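Local coordinates for protein rhodopsin (Rubrobacter xylanophilus, PDB 6KFQ) that is a highly thermostable retinal-binding membrane protein of seven helices that pumps protons when driven by light, at residues 138-142 with 172-176; 177-182 with 200-205. One frame throughout, in Å; residues are numbered along the deposited sequence. Where two conformers were deposited one is given.

Contact 1. Residues 138-142 with 172-176. With RET (retinal), chain R; MPG ([(Z)-octadec-9-enyl] (2R)-2,3-bis(oxidanyl)propanoate), chain F; MPG ([(Z)-octadec-9-enyl] (2R)-2,3-bis(oxidanyl)propanoate), chain C.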
ATOM      1  N   PHE A 138      10.627  -2.717   7.019  1.00 21.79           N
ATOM      2  CA  PHE A 138      10.414  -1.743   5.950  1.00 21.45           C
ATOM      3  C   PHE A 138      11.692  -1.520   5.156  1.00 23.73           C
ATOM      4  O   PHE A 138      11.678  -1.517   3.921  1.00 21.27           O
ATOM      5  CB  PHE A 138       9.912  -0.435   6.564  1.00 21.32           C
ATOM      6  CG  PHE A 138       9.594   0.646   5.557  1.00 22.81           C
ATOM      7  CD1 PHE A 138       9.868   1.964   5.846  1.00 21.69           C
ATOM      8  CD2 PHE A 138       9.030   0.336   4.324  1.00 23.69           C
ATOM      9  CE1 PHE A 138       9.566   2.974   4.934  1.00 21.58           C
ATOM     10  CE2 PHE A 138       8.730   1.338   3.412  1.00 22.42           C
ATOM     11  CZ  PHE A 138       9.002   2.648   3.710  1.00 20.17           C
ATOM     12  N   ILE A 139      12.820  -1.367   5.845  1.00 29.10           N
ATOM     13  CA  ILE A 139      14.077  -1.184   5.133  1.00 24.31           C
ATOM     14  C   ILE A 139      14.388  -2.413   4.288  1.00 24.73           C
ATOM     15  O   ILE A 139      14.877  -2.297   3.159  1.00 25.53           O
ATOM     16  CB  ILE A 139      15.193  -0.851   6.131  1.00 27.30           C
ATOM     17  CG1 ILE A 139      14.847   0.453   6.846  1.00 27.88           C
ATOM     18  CG2 ILE A 139      16.556  -0.786   5.423  1.00 31.34           C
ATOM     19  CD1 ILE A 139      15.738   0.733   8.023  1.00 30.25           C
ATOM     20  N   GLY A 140      14.062  -3.605   4.798  1.00 25.29           N
ATOM     21  CA  GLY A 140      14.167  -4.803   3.976  1.00 25.57           C
ATOM     22  C   GLY A 140      13.355  -4.706   2.692  1.00 23.41           C
ATOM     23  O   GLY A 140      13.846  -5.035   1.612  1.00 25.36           O
ATOM     24  N   VAL A 141      12.098  -4.268   2.798  1.00 23.36           N
ATOM     25  CA  VAL A 141      11.245  -4.113   1.611  1.00 23.62           C
ATOM     26  C   VAL A 141      11.887  -3.166   0.608  1.00 24.35           C
ATOM     27  O   VAL A 141      11.996  -3.477  -0.583  1.00 24.13           O
ATOM     28  CB  VAL A 141       9.843  -3.618   2.011  1.00 21.40           C
ATOM     29  CG1 VAL A 141       9.020  -3.221   0.750  1.00 19.50           C
ATOM     30  CG2 VAL A 141       9.134  -4.659   2.858  1.00 23.23           C
ATOM     31  N   LEU A 142      12.269  -1.970   1.065  1.00 23.93           N
ATOM     32  CA  LEU A 142      12.857  -0.989   0.157  1.00 24.51           C
ATOM     33  C   LEU A 142      14.103  -1.548  -0.506  1.00 25.81           C
ATOM     34  O   LEU A 142      14.323  -1.359  -1.709  1.00 25.84           O
ATOM     35  CB  LEU A 142      13.197   0.288   0.921  1.00 26.17           C
ATOM     36  CG  LEU A 142      12.056   1.001   1.627  1.00 30.31           C
ATOM     37  CD1 LEU A 142      12.625   2.117   2.484  1.00 30.07           C
ATOM     38  CD2 LEU A 142      11.055   1.559   0.606  1.00 27.25           C
ATOM     39  N   ILE A 172       8.207   4.342  -3.148  1.00 21.90           N
ATOM     40  CA  ILE A 172       9.224   4.598  -2.129  1.00 23.06           C
ATOM     41  C   ILE A 172       8.960   5.925  -1.423  1.00 23.21           C
ATOM     42  O   ILE A 172       8.999   6.012  -0.188  1.00 25.15           O
ATOM     43  CB  ILE A 172      10.625   4.552  -2.758  1.00 27.89           C
ATOM     44  CG1 ILE A 172      10.959   3.136  -3.241  1.00 26.57           C
ATOM     45  CG2 ILE A 172      11.692   5.003  -1.762  1.00 27.62           C
ATOM     46  CD1 ILE A 172      12.226   3.095  -4.061  1.00 25.17           C
ATOM     47  N   VAL A 173       8.647   6.974  -2.191  1.00 25.71           N
ATOM     48  CA  VAL A 173       8.402   8.285  -1.591  1.00 24.21           C
ATOM     49  C   VAL A 173       7.204   8.232  -0.655  1.00 22.15           C
ATOM     50  O   VAL A 173       7.266   8.703   0.488  1.00 22.74           O
ATOM     51  CB  VAL A 173       8.212   9.351  -2.685  1.00 25.17           C
ATOM     52  CG1 VAL A 173       7.739  10.648  -2.072  1.00 29.59           C
ATOM     53  CG2 VAL A 173       9.528   9.559  -3.445  1.00 27.84           C
ATOM     54  N   LEU A 174       6.089   7.682  -1.130  1.00 21.45           N
ATOM     55  CA  LEU A 174       4.869   7.694  -0.327  1.00 22.47           C
ATOM     56  C   LEU A 174       4.991   6.769   0.877  1.00 21.88           C
ATOM     57  O   LEU A 174       4.568   7.127   1.980  1.00 19.64           O
ATOM     58  CB  LEU A 174       3.664   7.296  -1.189  1.00 20.32           C
ATOM     59  CG  LEU A 174       3.219   8.296  -2.260  1.00 22.30           C
ATOM     60  CD1 LEU A 174       2.046   7.718  -3.023  1.00 23.17           C
ATOM     61  CD2 LEU A 174       2.829   9.634  -1.649  1.00 22.54           C
ATOM     62  N   TRP A 175       5.575   5.580   0.692  1.00 20.17           N
ATOM     63  CA  TRP A 175       5.604   4.637   1.804  1.00 21.19           C
ATOM     64  C   TRP A 175       6.476   5.143   2.940  1.00 20.07           C
ATOM     65  O   TRP A 175       6.191   4.866   4.103  1.00 22.77           O
ATOM     66  CB  TRP A 175       6.087   3.262   1.348  1.00 18.11           C
ATOM     67  CG  TRP A 175       5.093   2.484   0.507  1.00 17.98           C
ATOM     68  CD1 TRP A 175       4.184   2.996  -0.382  1.00 21.53           C
ATOM     69  CD2 TRP A 175       4.919   1.056   0.479  1.00 19.84           C
ATOM     70  NE1 TRP A 175       3.460   1.974  -0.963  1.00 21.83           N
ATOM     71  CE2 TRP A 175       3.899   0.775  -0.459  1.00 19.93           C
ATOM     72  CE3 TRP A 175       5.530  -0.010   1.151  1.00 22.47           C
ATOM     73  CZ2 TRP A 175       3.475  -0.527  -0.734  1.00 18.13           C
ATOM     74  CZ3 TRP A 175       5.112  -1.298   0.880  1.00 21.61           C
ATOM     75  CH2 TRP A 175       4.093  -1.550  -0.051  1.00 20.21           C
ATOM     76  N   ILE A 176       7.548   5.867   2.622  1.00 20.98           N
ATOM     77  CA  ILE A 176       8.376   6.461   3.663  1.00 19.42           C
ATOM     78  C   ILE A 176       7.567   7.439   4.514  1.00 20.27           C
ATOM     79  O   ILE A 176       7.831   7.602   5.713  1.00 21.21           O
ATOM     80  CB  ILE A 176       9.607   7.111   3.013  1.00 23.18           C
ATOM     81  CG1 ILE A 176      10.585   6.018   2.569  1.00 22.53           C
ATOM     82  CG2 ILE A 176      10.285   8.084   3.964  1.00 27.40           C
ATOM     83  CD1 ILE A 176      11.694   6.536   1.722  1.00 24.81           C
TER
HETATM   84  C1  RET R 317       3.986   1.665  10.065  1.00 23.15           C
HETATM   85  C2  RET R 317       4.411   1.891  11.523  1.00 24.51           C
HETATM   86  C3  RET R 317       5.667   1.158  11.944  1.00 25.96           C
HETATM   87  C4  RET R 317       6.832   1.494  11.034  1.00 25.04           C
HETATM   88  C5  RET R 317       6.469   1.548   9.566  1.00 26.76           C
HETATM   89  C6  RET R 317       5.200   1.534   9.122  1.00 23.58           C
HETATM   90  C7  RET R 317       4.940   1.595   7.690  1.00 24.66           C
HETATM   91  C8  RET R 317       3.778   1.467   6.994  1.00 24.79           C
HETATM   92  C9  RET R 317       3.550   1.543   5.569  1.00 21.35           C
HETATM   93  C10 RET R 317       2.281   1.578   5.121  1.00 19.98           C
HETATM   94  C11 RET R 317       1.830   1.646   3.761  1.00 20.84           C
HETATM   95  C12 RET R 317       0.531   1.638   3.479  1.00 21.47           C
HETATM   96  C13 RET R 317      -0.077   1.682   2.169  1.00 20.90           C
HETATM   97  C14 RET R 317      -1.422   1.545   2.075  1.00 20.73           C
HETATM   98  C15 RET R 317      -2.219   1.523   0.882  1.00 21.73           C
HETATM   99  C16 RET R 317       3.130   0.391  10.028  1.00 19.94           C
HETATM  100  C17 RET R 317       3.099   2.874   9.714  1.00 21.62           C
HETATM  101  C18 RET R 317       7.675   1.429   8.674  1.00 25.32           C
HETATM  102  C19 RET R 317       4.738   1.605   4.651  1.00 19.24           C
HETATM  103  C20 RET R 317       0.821   1.841   0.976  1.00 17.52           C
HETATM  104  C4  MPG F 305      17.019   3.335  -7.467  1.00 61.37           C
HETATM  105  C5  MPG F 305      16.105   4.536  -7.489  1.00 62.12           C
HETATM  106  C6  MPG F 305      15.676   5.014  -6.122  1.00 61.98           C
HETATM  107  C7  MPG F 305      14.708   6.192  -6.136  1.00 61.85           C
HETATM  108  C8  MPG F 305      14.409   6.740  -4.774  1.00 61.55           C
HETATM  109  C9  MPG F 305      13.422   7.866  -4.765  1.00 59.97           C
HETATM  110  C10 MPG F 305      13.147   8.576  -3.701  1.00 59.22           C
HETATM  111  C11 MPG F 305      13.811   8.362  -2.376  1.00 59.49           C
HETATM  112  C12 MPG F 305      13.558   9.451  -1.380  1.00 59.35           C
HETATM  113  C13 MPG F 305      12.163   9.477  -0.777  1.00 59.31           C
HETATM  114  C14 MPG F 305      11.971  10.601   0.213  1.00 58.29           C
HETATM  115  C15 MPG F 305      10.671  10.586   0.982  1.00 54.33           C
HETATM  116  C16 MPG F 305      10.546  11.737   1.949  1.00 52.83           C
HETATM  117  C17 MPG F 305       9.369  11.719   2.886  1.00 52.90           C
HETATM  118  C18 MPG F 305       9.357  12.882   3.852  1.00 52.59           C
HETATM  119  C2  MPG C 302      21.163  -1.236  -3.437  1.00 61.27           C
HETATM  120  C3  MPG C 302      21.130  -0.723  -2.015  1.00 61.68           C
HETATM  121  C4  MPG C 302      19.802  -0.112  -1.633  1.00 61.71           C
HETATM  122  C5  MPG C 302      19.676   0.275  -0.176  1.00 61.55           C
HETATM  123  C6  MPG C 302      18.258   0.588   0.250  1.00 62.13           C
HETATM  124  C7  MPG C 302      18.070   0.800   1.747  1.00 61.54           C
HETATM  125  C8  MPG C 302      18.554   2.122   2.257  1.00 61.11           C
HETATM  126  C9  MPG C 302      18.489   2.226   3.749  1.00 59.66           C
HETATM  127  C10 MPG C 302      17.748   3.022   4.472  1.00 58.42           C
HETATM  128  C11 MPG C 302      16.700   3.985   4.009  1.00 59.88           C
HETATM  129  C12 MPG C 302      15.346   3.662   4.562  1.00 57.53           C
HETATM  130  C13 MPG C 302      14.514   4.870   4.960  1.00 51.69           C
HETATM  131  C14 MPG C 302      13.371   4.530   5.881  1.00 45.15           C
HETATM  132  C15 MPG C 302      12.830   5.699   6.661  1.00 45.99           C
HETATM  133  C16 MPG C 302      12.032   5.305   7.878  1.00 46.70           C
HETATM  134  C17 MPG C 302      11.598   6.459   8.745  1.00 47.23           C
HETATM  135  C18 MPG C 302      10.941   6.037  10.038  1.00 49.34           C
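F138 points the tip of its ring, CZ, at the backbone and side chains of W175 and I176: F138 CZ is 3.6 Å from W175 O, 3.8 Å from W175 CB and 3.9 Å from I176 CG1. This joins helices E (124-153) and F (158-184) of the seven-helix microbial rhodopsin bundle. The two segments run antiparallel, at 176°, and their axes come no closer than 11.8 Å. Large apolar side chains bridge this wide gap. The register pairs F138 with I176 and L142 with I172. L142 packs by CD2 on I172 CG1 at 4.2 Å. V141 CG1 touches W175 CZ3 more loosely, at 4.4 Å.

The interface has two borders. One is the retinal pocket. The F138 ring has the retinal methyl C19 over one face, and the W175 ring has C20 over one face. A helix F tryptophan at this methyl group is characteristic of the family. W175 also touches T79 and L83 of helix 70-90, so it spans from helix F to helix C beside the chromophore. The other border is lipid-like: L142 CD1 is 3.8 Å from C12 of one MPG (chain C), and I176 CD1 is 3.9 Å from C13 of another (chain F). Between the two segments the side chains meet through apolar atoms. F138 also meets the ionone end of the chromophore, with F138 CB 3.6 Å from retinal C18, while W175 NE1 is 3.3 Å from retinal C20.

Contact 2. Residues 177-182 with 200-205; sequences CYPIVW and LFMVLD. With RET (retinal), chain R.
V181 and L204 form the apolar centre, both with CA-to-CB toward the other helix. V181 CG2 is 3.8 Å from L204 CD1 and 3.8 Å from L200 CB. V181 is in the t rotamer, and its CG1 sits over the face of the F201 ring, 3.6 Å from the centroid, as a CH-pi contact. L204 (chi1 m, chi2 t) places CD1 over one face of the Y178 ring, 4.1 Å from its centroid. Its CD2 meets C177 CB at 3.7 Å.

Both segments are helical and nearly antiparallel, at 171°, with a closest axis approach of 10.4 Å. CA atoms pair Y178 with F201 (7.2 Å) and V181 with L200 (6.9 Å). Helix 177-182 is kinked at P179, whose N, lacking a proton, makes no hydrogen bond to the turn before. These are helices F and G of the microbial rhodopsin fold, lining the retinal pocket.

The Y178 and F201 rings are near parallel, at 25°, but slid apart, with centroids 5.7 Å apart. Retinal C12 lies over the Y178 face opposite L204, 3.4 Å from Y178 CE2. P179 CB is 3.7 Å from retinal C5, and W182 CD1 3.6 Å from retinal C2.

At the polar edge, Y178 (chi1 m, chi2 80°) donates from OH to D205 OD1 at 2.6 Å. D205 OD2 is hydrogen-bonded to Y49 OH. D205 probably matches the helix G aspartate of bacteriorhodopsin's Schiff-base counterion complex.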
ATOM      1  N   CYS A 177       6.535   8.062   3.937  1.00 22.76           N
ATOM      2  CA  CYS A 177       5.744   9.005   4.728  1.00 21.85           C
ATOM      3  C   CYS A 177       4.929   8.319   5.823  1.00 20.55           C
ATOM      4  O   CYS A 177       4.596   8.962   6.826  1.00 22.36           O
ATOM      5  CB  CYS A 177       4.807   9.807   3.818  1.00 22.14           C
ATOM      6  SG  CYS A 177       5.704  10.889   2.679  1.00 26.83           S
ATOM      7  N   TYR A 178       4.580   7.039   5.654  1.00 20.27           N
ATOM      8  CA  TYR A 178       3.664   6.407   6.606  1.00 21.26           C
ATOM      9  C   TYR A 178       4.250   6.307   8.004  1.00 22.33           C
ATOM     10  O   TYR A 178       3.558   6.689   8.963  1.00 24.20           O
ATOM     11  CB  TYR A 178       3.222   5.026   6.112  1.00 20.84           C
ATOM     12  CG  TYR A 178       2.147   5.060   5.051  1.00 22.30           C
ATOM     13  CD1 TYR A 178       2.470   5.318   3.731  1.00 18.88           C
ATOM     14  CD2 TYR A 178       0.811   4.811   5.370  1.00 19.08           C
ATOM     15  CE1 TYR A 178       1.492   5.335   2.746  1.00 18.02           C
ATOM     16  CE2 TYR A 178      -0.174   4.825   4.395  1.00 20.07           C
ATOM     17  CZ  TYR A 178       0.170   5.091   3.089  1.00 20.24           C
ATOM     18  OH  TYR A 178      -0.805   5.110   2.110  1.00 20.67           O
ATOM     19  N   PRO A 179       5.474   5.808   8.207  1.00 22.09           N
ATOM     20  CA  PRO A 179       6.038   5.834   9.567  1.00 23.80           C
ATOM     21  C   PRO A 179       6.190   7.236  10.127  1.00 25.24           C
ATOM     22  O   PRO A 179       6.102   7.415  11.348  1.00 29.79           O
ATOM     23  CB  PRO A 179       7.403   5.132   9.405  1.00 23.18           C
ATOM     24  CG  PRO A 179       7.720   5.221   7.941  1.00 22.16           C
ATOM     25  CD  PRO A 179       6.361   5.085   7.268  1.00 18.65           C
ATOM     26  N   ILE A 180       6.412   8.241   9.275  1.00 23.14           N
ATOM     27  CA  ILE A 180       6.484   9.619   9.758  1.00 22.98           C
ATOM     28  C   ILE A 180       5.129  10.057  10.301  1.00 25.40           C
ATOM     29  O   ILE A 180       5.035  10.632  11.392  1.00 24.06           O
ATOM     30  CB  ILE A 180       6.973  10.552   8.635  1.00 26.14           C
ATOM     31  CG1 ILE A 180       8.376  10.141   8.184  1.00 25.66           C
ATOM     32  CG2 ILE A 180       6.917  12.026   9.082  1.00 28.64           C
ATOM     33  CD1 ILE A 180       8.930  10.975   7.059  1.00 31.71           C
ATOM     34  N   VAL A 181       4.058   9.795   9.544  1.00 24.36           N
ATOM     35  CA  VAL A 181       2.720  10.129  10.029  1.00 24.55           C
ATOM     36  C   VAL A 181       2.443   9.400  11.340  1.00 24.31           C
ATOM     37  O   VAL A 181       1.950   9.989  12.310  1.00 27.75           O
ATOM     38  CB  VAL A 181       1.663   9.788   8.966  1.00 23.33           C
ATOM     39  CG1 VAL A 181       0.276   9.971   9.557  1.00 22.98           C
ATOM     40  CG2 VAL A 181       1.850  10.663   7.728  1.00 21.31           C
ATOM     41  N   TRP A 182       2.755   8.101  11.378  1.00 23.48           N
ATOM     42  CA  TRP A 182       2.619   7.317  12.601  1.00 25.90           C
ATOM     43  C   TRP A 182       3.326   8.006  13.760  1.00 26.45           C
ATOM     44  O   TRP A 182       2.771   8.141  14.857  1.00 29.86           O
ATOM     45  CB  TRP A 182       3.205   5.922  12.361  1.00 26.82           C
ATOM     46  CG  TRP A 182       2.842   4.850  13.342  1.00 28.46           C
ATOM     47  CD1 TRP A 182       1.872   3.902  13.189  1.00 30.02           C
ATOM     48  CD2 TRP A 182       3.492   4.562  14.592  1.00 30.20           C
ATOM     49  NE1 TRP A 182       1.865   3.053  14.272  1.00 33.48           N
ATOM     50  CE2 TRP A 182       2.846   3.438  15.149  1.00 30.40           C
ATOM     51  CE3 TRP A 182       4.541   5.159  15.299  1.00 29.11           C
ATOM     52  CZ2 TRP A 182       3.221   2.887  16.385  1.00 34.11           C
ATOM     53  CZ3 TRP A 182       4.923   4.604  16.534  1.00 33.80           C
ATOM     54  CH2 TRP A 182       4.258   3.483  17.060  1.00 33.73           C
ATOM     55  N   LEU A 200      -3.828  12.758   6.895  1.00 21.47           N
ATOM     56  CA  LEU A 200      -2.568  12.457   6.230  1.00 21.45           C
ATOM     57  C   LEU A 200      -2.580  11.053   5.641  1.00 23.40           C
ATOM     58  O   LEU A 200      -2.195  10.854   4.482  1.00 23.42           O
ATOM     59  CB  LEU A 200      -1.408  12.635   7.212  1.00 20.59           C
ATOM     60  CG  LEU A 200      -1.187  14.110   7.557  1.00 25.25           C
ATOM     61  CD1 LEU A 200      -0.162  14.270   8.671  1.00 24.85           C
ATOM     62  CD2 LEU A 200      -0.761  14.896   6.306  1.00 26.70           C
ATOM     63  N   PHE A 201      -3.003  10.058   6.433  1.00 22.45           N
ATOM     64  CA  PHE A 201      -3.080   8.699   5.900  1.00 22.97           C
ATOM     65  C   PHE A 201      -4.062   8.625   4.735  1.00 20.45           C
ATOM     66  O   PHE A 201      -3.851   7.845   3.797  1.00 19.85           O
ATOM     67  CB  PHE A 201      -3.501   7.699   6.986  1.00 21.03           C
ATOM     68  CG  PHE A 201      -2.401   7.287   7.927  1.00 20.94           C
ATOM     69  CD1 PHE A 201      -1.130   6.945   7.456  1.00 21.43           C
ATOM     70  CD2 PHE A 201      -2.644   7.207   9.288  1.00 23.93           C
ATOM     71  CE1 PHE A 201      -0.134   6.545   8.333  1.00 22.18           C
ATOM     72  CE2 PHE A 201      -1.648   6.818  10.177  1.00 22.09           C
ATOM     73  CZ  PHE A 201      -0.388   6.488   9.698  1.00 22.64           C
ATOM     74  N   MET A 202      -5.138   9.418   4.778  1.00 21.57           N
ATOM     75  CA  MET A 202      -6.095   9.399   3.676  0.60 19.48           C
ATOM     76  C   MET A 202      -5.458   9.898   2.387  1.00 21.90           C
ATOM     77  O   MET A 202      -5.650   9.297   1.322  1.00 21.98           O
ATOM     78  CB  MET A 202      -7.336  10.228   4.030  0.60 20.80           C
ATOM     79  CG  MET A 202      -8.365  10.322   2.896  0.60 21.46           C
ATOM     80  SD  MET A 202      -8.051  11.726   1.802  0.60 21.84           S
ATOM     81  CE  MET A 202      -8.373  13.103   2.896  0.60 20.68           C
ATOM     82  N   VAL A 203      -4.692  10.993   2.455  1.00 22.98           N
ATOM     83  CA  VAL A 203      -4.038  11.505   1.255  1.00 23.58           C
ATOM     84  C   VAL A 203      -3.029  10.490   0.741  1.00 20.33           C
ATOM     85  O   VAL A 203      -3.001  10.165  -0.454  1.00 23.05           O
ATOM     86  CB  VAL A 203      -3.370  12.864   1.527  1.00 24.74           C
ATOM     87  CG1 VAL A 203      -2.592  13.325   0.302  1.00 26.47           C
ATOM     88  CG2 VAL A 203      -4.405  13.909   1.924  1.00 24.62           C
ATOM     89  N   LEU A 204      -2.190   9.962   1.644  1.00 18.38           N
ATOM     90  CA  LEU A 204      -1.233   8.936   1.254  1.00 21.44           C
ATOM     91  C   LEU A 204      -1.933   7.732   0.635  1.00 19.81           C
ATOM     92  O   LEU A 204      -1.518   7.234  -0.418  1.00 22.43           O
ATOM     93  CB  LEU A 204      -0.405   8.503   2.476  1.00 18.03           C
ATOM     94  CG  LEU A 204       0.537   9.585   3.005  1.00 21.39           C
ATOM     95  CD1 LEU A 204       1.183   9.133   4.335  1.00 18.62           C
ATOM     96  CD2 LEU A 204       1.612   9.862   1.966  1.00 22.44           C
ATOM     97  N   ASP A 205      -2.976   7.223   1.298  1.00 18.33           N
ATOM     98  CA  ASP A 205      -3.668   6.044   0.776  1.00 23.44           C
ATOM     99  C   ASP A 205      -4.195   6.280  -0.636  1.00 24.29           C
ATOM    100  O   ASP A 205      -4.057   5.419  -1.510  1.00 22.26           O
ATOM    101  CB  ASP A 205      -4.833   5.658   1.685  1.00 24.31           C
ATOM    102  CG  ASP A 205      -4.389   4.979   2.964  1.00 26.92           C
ATOM    103  OD1 ASP A 205      -3.199   4.596   3.077  1.00 25.70           O
ATOM    104  OD2 ASP A 205      -5.253   4.825   3.856  1.00 24.67           O
TER
HETATM  105  C1  RET R 317       3.986   1.665  10.065  1.00 23.15           C
HETATM  106  C2  RET R 317       4.411   1.891  11.523  1.00 24.51           C
HETATM  107  C3  RET R 317       5.667   1.158  11.944  1.00 25.96           C
HETATM  108  C4  RET R 317       6.832   1.494  11.034  1.00 25.04           C
HETATM  109  C5  RET R 317       6.469   1.548   9.566  1.00 26.76           C
HETATM  110  C6  RET R 317       5.200   1.534   9.122  1.00 23.58           C
HETATM  111  C7  RET R 317       4.940   1.595   7.690  1.00 24.66           C
HETATM  112  C8  RET R 317       3.778   1.467   6.994  1.00 24.79           C
HETATM  113  C9  RET R 317       3.550   1.543   5.569  1.00 21.35           C
HETATM  114  C10 RET R 317       2.281   1.578   5.121  1.00 19.98           C
HETATM  115  C11 RET R 317       1.830   1.646   3.761  1.00 20.84           C
HETATM  116  C12 RET R 317       0.531   1.638   3.479  1.00 21.47           C
HETATM  117  C13 RET R 317      -0.077   1.682   2.169  1.00 20.90           C
HETATM  118  C14 RET R 317      -1.422   1.545   2.075  1.00 20.73           C
HETATM  119  C15 RET R 317      -2.219   1.523   0.882  1.00 21.73           C
HETATM  120  C16 RET R 317       3.130   0.391  10.028  1.00 19.94           C
HETATM  121  C17 RET R 317       3.099   2.874   9.714  1.00 21.62           C
HETATM  122  C18 RET R 317       7.675   1.429   8.674  1.00 25.32           C
HETATM  123  C19 RET R 317       4.738   1.605   4.651  1.00 19.24           C
HETATM  124  C20 RET R 317       0.821   1.841   0.976  1.00 17.52           C

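Overall arrangement
Contacts 1 and 2 follow one another on helix 158-184, which packs against helix 124-153 through 172-176 and against helix 194-218 through 177-182. Their centres are about 12 Å apart. They meet directly in two places: L174 CD2 packs on L204 CD2 at 3.8 Å, and F138 CE1 lies 4.2 Å from P179 CG. Both line the same retinal. Contact 1 supplies F138 and W175 near methyl groups of the chromophore. Contact 2 supplies Y178 along the polyene, P179 and W182 at the ring end, and D205 near C14. The hydrogen bond from Y178 to D205 belongs to contact 2; the side chains of contact 1 meet through apolar atoms.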